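Local atomic coordinates of ribokinase RBSK (Mycobacterium tuberculosis, PDB entry 3GO6), a protein that probably phosphorylates D-ribose at O-5, using ATP and a divalent cation, most likely magnesium, to give D-ribose 5-phosphate. Residues A170-R183 against A193-P207. Residues are numbered along the deposited sequence; the frame is centred on the assembly and turned at random.
Sequences AVVMVNASPAGQDR and ADVVIANEHEANDWP
Bends at its second and third torsions fold the Arg-183 side chain over toward Asp-205, whose own CG stands anti to its N (chi1 -163°), and the two meet in an end-on grip. Arg-183 NH1 donates to Asp-205 O at 2.7 Å, almost in line with the carbonyl bond, while Arg-183 NH2 forms a salt bridge with Asp-205 OD2 at 2.9 Å. Both acceptors lie close to the guanidinium plane, yet the carboxylate is turned nearly perpendicular to it, 87° away. Gly-180 N reaches Asp-205 OD2 at 2.8 Å from the face opposite to that used by Arg-183 NH2, so two donors fix the rotation of Asp-205. Further in, Ser-177 OG donates to Glu-202 OE2 at 2.6 Å from above the carboxylate plane; the other oxygen, OE1, accepts from Asn-199 N, and Asn-199 OD1 in turn takes Glu-202 N. This capping box opens helix 200-205, and the Ser-177 bond to the same carboxylate ties that helix start to the loop after strand 171-175. The contact joins elements of a beta-alpha-beta unit of the ribokinase fold: strands 171-175 and 195-199 run parallel in the central sheet, connected through helix 183-192, and Asn-199 is a predicted ATP-binding residue. On one face of this sheet Met-173 SD touches Ile-197 CD1 at 3.8 Å, and both side chains pack against helix 246-257. On the other, the indole of Trp-206 receives Ala-176 CB at CE3, 3.4 Å away, and Val-174 CG1 at CH2. At the strand entrance Asp-194 OD2 accepts from Val-172 N in a nearly linear bond (176°), and a water links this oxygen to Ala-170 O.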
loop_
_atom_site.group_PDB
_atom_site.type_symbol
_atom_site.label_atom_id
_atom_site.label_comp_id
_atom_site.label_asym_id
_atom_site.label_seq_id
_atom_site.Cartn_x
_atom_site.Cartn_y
_atom_site.Cartn_z
ATOM N N ALA A 170 31.723 -14.591 16.669
ATOM C CA ALA A 170 31.190 -14.194 15.358
ATOM C C ALA A 170 31.238 -12.677 15.210
ATOM O O ALA A 170 31.128 -11.942 16.201
ATOM C CB ALA A 170 29.772 -14.674 15.199
ATOM N N VAL A 171 31.373 -12.207 13.972
ATOM C CA VAL A 171 31.252 -10.782 13.687
ATOM C C VAL A 171 29.830 -10.262 13.992
ATOM O O VAL A 171 28.843 -10.826 13.523
ATOM C CB VAL A 171 31.601 -10.482 12.214
ATOM C CG1 VAL A 171 31.385 -8.986 11.892
ATOM C CG2 VAL A 171 33.030 -10.915 11.908
ATOM N N VAL A 172 29.733 -9.188 14.773
ATOM C CA VAL A 172 28.455 -8.517 14.987
ATOM C C VAL A 172 28.321 -7.372 13.973
ATOM O O VAL A 172 29.030 -6.372 14.044
ATOM C CB VAL A 172 28.270 -8.005 16.434
ATOM C CG1 VAL A 172 26.965 -7.248 16.558
ATOM C CG2 VAL A 172 28.307 -9.178 17.432
ATOM N N MET A 173 27.393 -7.536 13.033
ATOM C CA MET A 173 27.178 -6.563 11.968
ATOM C C MET A 173 25.738 -6.058 12.025
ATOM O O MET A 173 24.784 -6.853 11.935
ATOM C CB MET A 173 27.505 -7.218 10.615
ATOM C CG MET A 173 27.425 -6.271 9.388
ATOM S SD MET A 173 27.860 -7.082 7.823
ATOM C CE MET A 173 29.639 -7.234 7.997
ATOM N N VAL A 174 25.574 -4.750 12.197
ATOM C CA VAL A 174 24.267 -4.147 12.383
ATOM C C VAL A 174 23.989 -3.165 11.263
ATOM O O VAL A 174 24.785 -2.256 10.996
ATOM C CB VAL A 174 24.146 -3.426 13.769
ATOM C CG1 VAL A 174 22.761 -2.768 13.952
ATOM C CG2 VAL A 174 24.435 -4.407 14.903
ATOM N N ASN A 175 22.871 -3.376 10.575
ATOM C CA ASN A 175 22.349 -2.343 9.688
ATOM C C ASN A 175 21.490 -1.444 10.544
ATOM O O ASN A 175 20.390 -1.838 10.961
ATOM C CB ASN A 175 21.558 -2.979 8.535
ATOM C CG ASN A 175 20.969 -1.956 7.600
ATOM O OD1 ASN A 175 21.502 -0.835 7.439
ATOM N ND2 ASN A 175 19.866 -2.318 6.981
ATOM N N ALA A 176 21.997 -0.243 10.843
ATOM C CA ALA A 176 21.320 0.677 11.770
ATOM C C ALA A 176 20.134 1.385 11.112
ATOM O O ALA A 176 20.128 2.606 10.969
ATOM C CB ALA A 176 22.333 1.718 12.329
ATOM N N SER A 177 19.121 0.606 10.730
ATOM C CA SER A 177 17.973 1.114 10.003
ATOM C C SER A 177 16.750 0.300 10.458
ATOM O O SER A 177 16.842 -0.923 10.553
ATOM C CB SER A 177 18.219 0.940 8.499
ATOM O OG SER A 177 17.168 1.460 7.705
ATOM N N PRO A 178 15.621 0.966 10.776
ATOM C CA PRO A 178 15.406 2.415 10.749
ATOM C C PRO A 178 16.079 3.089 11.932
ATOM O O PRO A 178 16.419 2.413 12.907
ATOM C CB PRO A 178 13.898 2.564 10.910
ATOM C CG PRO A 178 13.334 1.176 10.969
ATOM C CD PRO A 178 14.423 0.235 11.226
ATOM N N ALA A 179 16.258 4.405 11.824
ATOM C CA ALA A 179 16.743 5.251 12.923
ATOM C C ALA A 179 15.651 5.461 13.984
ATOM O O ALA A 179 14.496 5.081 13.776
ATOM C CB ALA A 179 17.205 6.601 12.356
ATOM N N GLY A 180 16.011 6.051 15.124
ATOM C CA GLY A 180 15.028 6.422 16.147
ATOM C C GLY A 180 14.452 5.308 16.999
ATOM O O GLY A 180 13.431 5.490 17.657
ATOM N N GLN A 181 15.098 4.152 17.021
ATOM C CA GLN A 181 14.611 3.056 17.848
ATOM C C GLN A 181 14.967 3.234 19.347
ATOM O O GLN A 181 15.444 4.310 19.749
ATOM C CB GLN A 181 15.048 1.707 17.264
ATOM C CG GLN A 181 14.449 1.429 15.858
ATOM C CD GLN A 181 12.966 1.751 15.778
ATOM O OE1 GLN A 181 12.562 2.777 15.206
ATOM N NE2 GLN A 181 12.145 0.880 16.349
ATOM N N ASP A 182 14.690 2.208 20.158
ATOM C CA ASP A 182 14.849 2.265 21.631
ATOM C C ASP A 182 16.282 2.650 22.018
ATOM O O ASP A 182 17.199 1.829 21.904
ATOM C CB ASP A 182 14.464 0.920 22.264
ATOM C CG ASP A 182 14.500 0.955 23.806
ATOM O OD1 ASP A 182 13.495 1.392 24.429
ATOM O OD2 ASP A 182 15.530 0.535 24.385
ATOM N N ARG A 183 16.456 3.895 22.463
ATOM C CA ARG A 183 17.781 4.480 22.706
ATOM C C ARG A 183 18.675 3.683 23.667
ATOM O O ARG A 183 19.881 3.527 23.421
ATOM C CB ARG A 183 17.638 5.933 23.172
ATOM C CG ARG A 183 18.940 6.721 23.333
ATOM C CD ARG A 183 19.652 7.005 22.010
ATOM N NE ARG A 183 18.727 7.085 20.879
ATOM C CZ ARG A 183 19.098 7.171 19.602
ATOM N NH1 ARG A 183 20.388 7.208 19.272
ATOM N NH2 ARG A 183 18.167 7.216 18.652
ATOM N N ALA A 193 28.866 -3.617 18.801
ATOM C CA ALA A 193 28.873 -3.879 17.341
ATOM C C ALA A 193 30.284 -3.799 16.764
ATOM O O ALA A 193 31.011 -2.848 17.047
ATOM C CB ALA A 193 27.940 -2.891 16.597
ATOM N N ASP A 194 30.651 -4.783 15.949
ATOM C CA ASP A 194 31.898 -4.784 15.206
ATOM C C ASP A 194 31.795 -3.862 13.980
ATOM O O ASP A 194 32.711 -3.073 13.702
ATOM C CB ASP A 194 32.278 -6.211 14.768
ATOM C CG ASP A 194 32.598 -7.138 15.956
ATOM O OD1 ASP A 194 33.333 -6.703 16.872
ATOM O OD2 ASP A 194 32.101 -8.303 15.981
ATOM N N VAL A 195 30.686 -3.987 13.245
ATOM C CA VAL A 195 30.467 -3.282 11.975
ATOM C C VAL A 195 29.069 -2.708 12.033
ATOM O O VAL A 195 28.138 -3.406 12.456
ATOM C CB VAL A 195 30.525 -4.265 10.749
ATOM C CG1 VAL A 195 30.397 -3.523 9.399
ATOM C CG2 VAL A 195 31.782 -5.093 10.776
ATOM N N VAL A 196 28.925 -1.440 11.637
ATOM C CA VAL A 196 27.624 -0.820 11.492
ATOM C C VAL A 196 27.524 -0.285 10.079
ATOM O O VAL A 196 28.455 0.376 9.590
ATOM C CB VAL A 196 27.356 0.307 12.517
ATOM C CG1 VAL A 196 26.004 0.949 12.255
ATOM C CG2 VAL A 196 27.369 -0.264 13.923
ATOM N N ILE A 197 26.401 -0.602 9.425
ATOM C CA ILE A 197 26.110 -0.145 8.060
ATOM C C ILE A 197 24.949 0.784 8.178
ATOM O O ILE A 197 23.922 0.440 8.779
ATOM C CB ILE A 197 25.726 -1.327 7.130
ATOM C CG1 ILE A 197 26.834 -2.389 7.132
ATOM C CG2 ILE A 197 25.396 -0.837 5.689
ATOM C CD1 ILE A 197 26.361 -3.785 6.638
ATOM N N ALA A 198 25.093 1.977 7.610
ATOM C CA ALA A 198 24.039 2.973 7.707
ATOM C C ALA A 198 24.210 4.020 6.633
ATOM O O ALA A 198 25.326 4.263 6.202
ATOM C CB ALA A 198 24.056 3.629 9.079
ATOM N N ASN A 199 23.119 4.631 6.184
ATOM C CA ASN A 199 23.265 5.834 5.351
ATOM C C ASN A 199 23.689 7.023 6.238
ATOM O O ASN A 199 23.815 6.866 7.458
ATOM C CB ASN A 199 22.014 6.112 4.476
ATOM C CG ASN A 199 20.782 6.510 5.274
ATOM O OD1 ASN A 199 20.854 7.122 6.347
ATOM N ND2 ASN A 199 19.626 6.190 4.723
ATOM N N GLU A 200 23.919 8.191 5.648
ATOM C CA GLU A 200 24.422 9.330 6.443
ATOM C C GLU A 200 23.470 9.735 7.565
ATOM O O GLU A 200 23.901 9.915 8.708
ATOM C CB GLU A 200 24.799 10.532 5.555
ATOM C CG GLU A 200 26.057 10.284 4.712
ATOM C CD GLU A 200 27.363 10.805 5.337
ATOM O OE1 GLU A 200 27.506 10.845 6.591
ATOM O OE2 GLU A 200 28.268 11.175 4.555
ATOM N N HIS A 201 22.178 9.823 7.260
ATOM C CA HIS A 201 21.165 10.175 8.269
ATOM C C HIS A 201 21.074 9.123 9.392
ATOM O O HIS A 201 21.070 9.460 10.597
ATOM C CB HIS A 201 19.802 10.416 7.598
ATOM C CG HIS A 201 18.641 10.410 8.547
ATOM N ND1 HIS A 201 18.324 11.487 9.351
ATOM C CD2 HIS A 201 17.707 9.461 8.805
ATOM C CE1 HIS A 201 17.255 11.193 10.076
ATOM N NE2 HIS A 201 16.864 9.969 9.764
ATOM N N GLU A 202 21.020 7.851 9.009
ATOM C CA GLU A 202 21.033 6.765 9.996
ATOM C C GLU A 202 22.336 6.746 10.819
ATOM O O GLU A 202 22.307 6.481 12.032
ATOM C CB GLU A 202 20.823 5.405 9.308
ATOM C CG GLU A 202 19.464 5.250 8.617
ATOM C CD GLU A 202 19.431 4.134 7.550
ATOM O OE1 GLU A 202 20.510 3.640 7.130
ATOM O OE2 GLU A 202 18.299 3.772 7.123
ATOM N N ALA A 203 23.470 7.015 10.177
ATOM C CA ALA A 203 24.755 7.027 10.893
ATOM C C ALA A 203 24.791 8.111 11.986
ATOM O O ALA A 203 25.316 7.873 13.091
ATOM C CB ALA A 203 25.931 7.182 9.921
ATOM N N ASN A 204 24.218 9.279 11.681
ATOM C CA ASN A 204 24.101 10.388 12.643
ATOM C C ASN A 204 23.310 9.991 13.893
ATOM O O ASN A 204 23.626 10.437 14.985
ATOM C CB ASN A 204 23.402 11.604 12.015
ATOM C CG ASN A 204 24.242 12.299 10.957
ATOM O OD1 ASN A 204 25.472 12.154 10.923
ATOM N ND2 ASN A 204 23.578 13.081 10.085
ATOM N N ASP A 205 22.274 9.163 13.721
ATOM C CA ASP A 205 21.417 8.758 14.821
ATOM C C ASP A 205 22.010 7.675 15.716
ATOM O O ASP A 205 21.576 7.518 16.855
ATOM C CB ASP A 205 20.044 8.298 14.310
ATOM C CG ASP A 205 18.997 8.252 15.415
ATOM O OD1 ASP A 205 18.631 9.334 15.937
ATOM O OD2 ASP A 205 18.533 7.140 15.772
ATOM N N TRP A 206 22.973 6.922 15.204
ATOM C CA TRP A 206 23.553 5.792 15.928
ATOM C C TRP A 206 24.366 6.284 17.152
ATOM O O TRP A 206 25.114 7.249 17.036
ATOM C CB TRP A 206 24.438 4.990 14.985
ATOM C CG TRP A 206 24.946 3.683 15.528
ATOM C CD1 TRP A 206 26.238 3.366 15.811
ATOM C CD2 TRP A 206 24.170 2.503 15.806
ATOM N NE1 TRP A 206 26.315 2.062 16.278
ATOM C CE2 TRP A 206 25.060 1.515 16.276
ATOM C CE3 TRP A 206 22.809 2.193 15.711
ATOM C CZ2 TRP A 206 24.636 0.231 16.639
ATOM C CZ3 TRP A 206 22.386 0.917 16.087
ATOM C CH2 TRP A 206 23.293 -0.047 16.537
ATOM N N PRO A 207 24.199 5.633 18.318
ATOM C CA PRO A 207 24.781 6.148 19.589
ATOM C C PRO A 207 26.305 6.370 19.668
ATOM O O PRO A 207 26.738 7.403 20.199
ATOM C CB PRO A 207 24.329 5.115 20.625
ATOM C CG PRO A 207 23.061 4.522 20.018
ATOM C CD PRO A 207 23.405 4.411 18.556
HETATM O O HOH W 1 32.524 -10.434 17.814
HETATM O O HOH W 2 20.232 4.718 12.827
#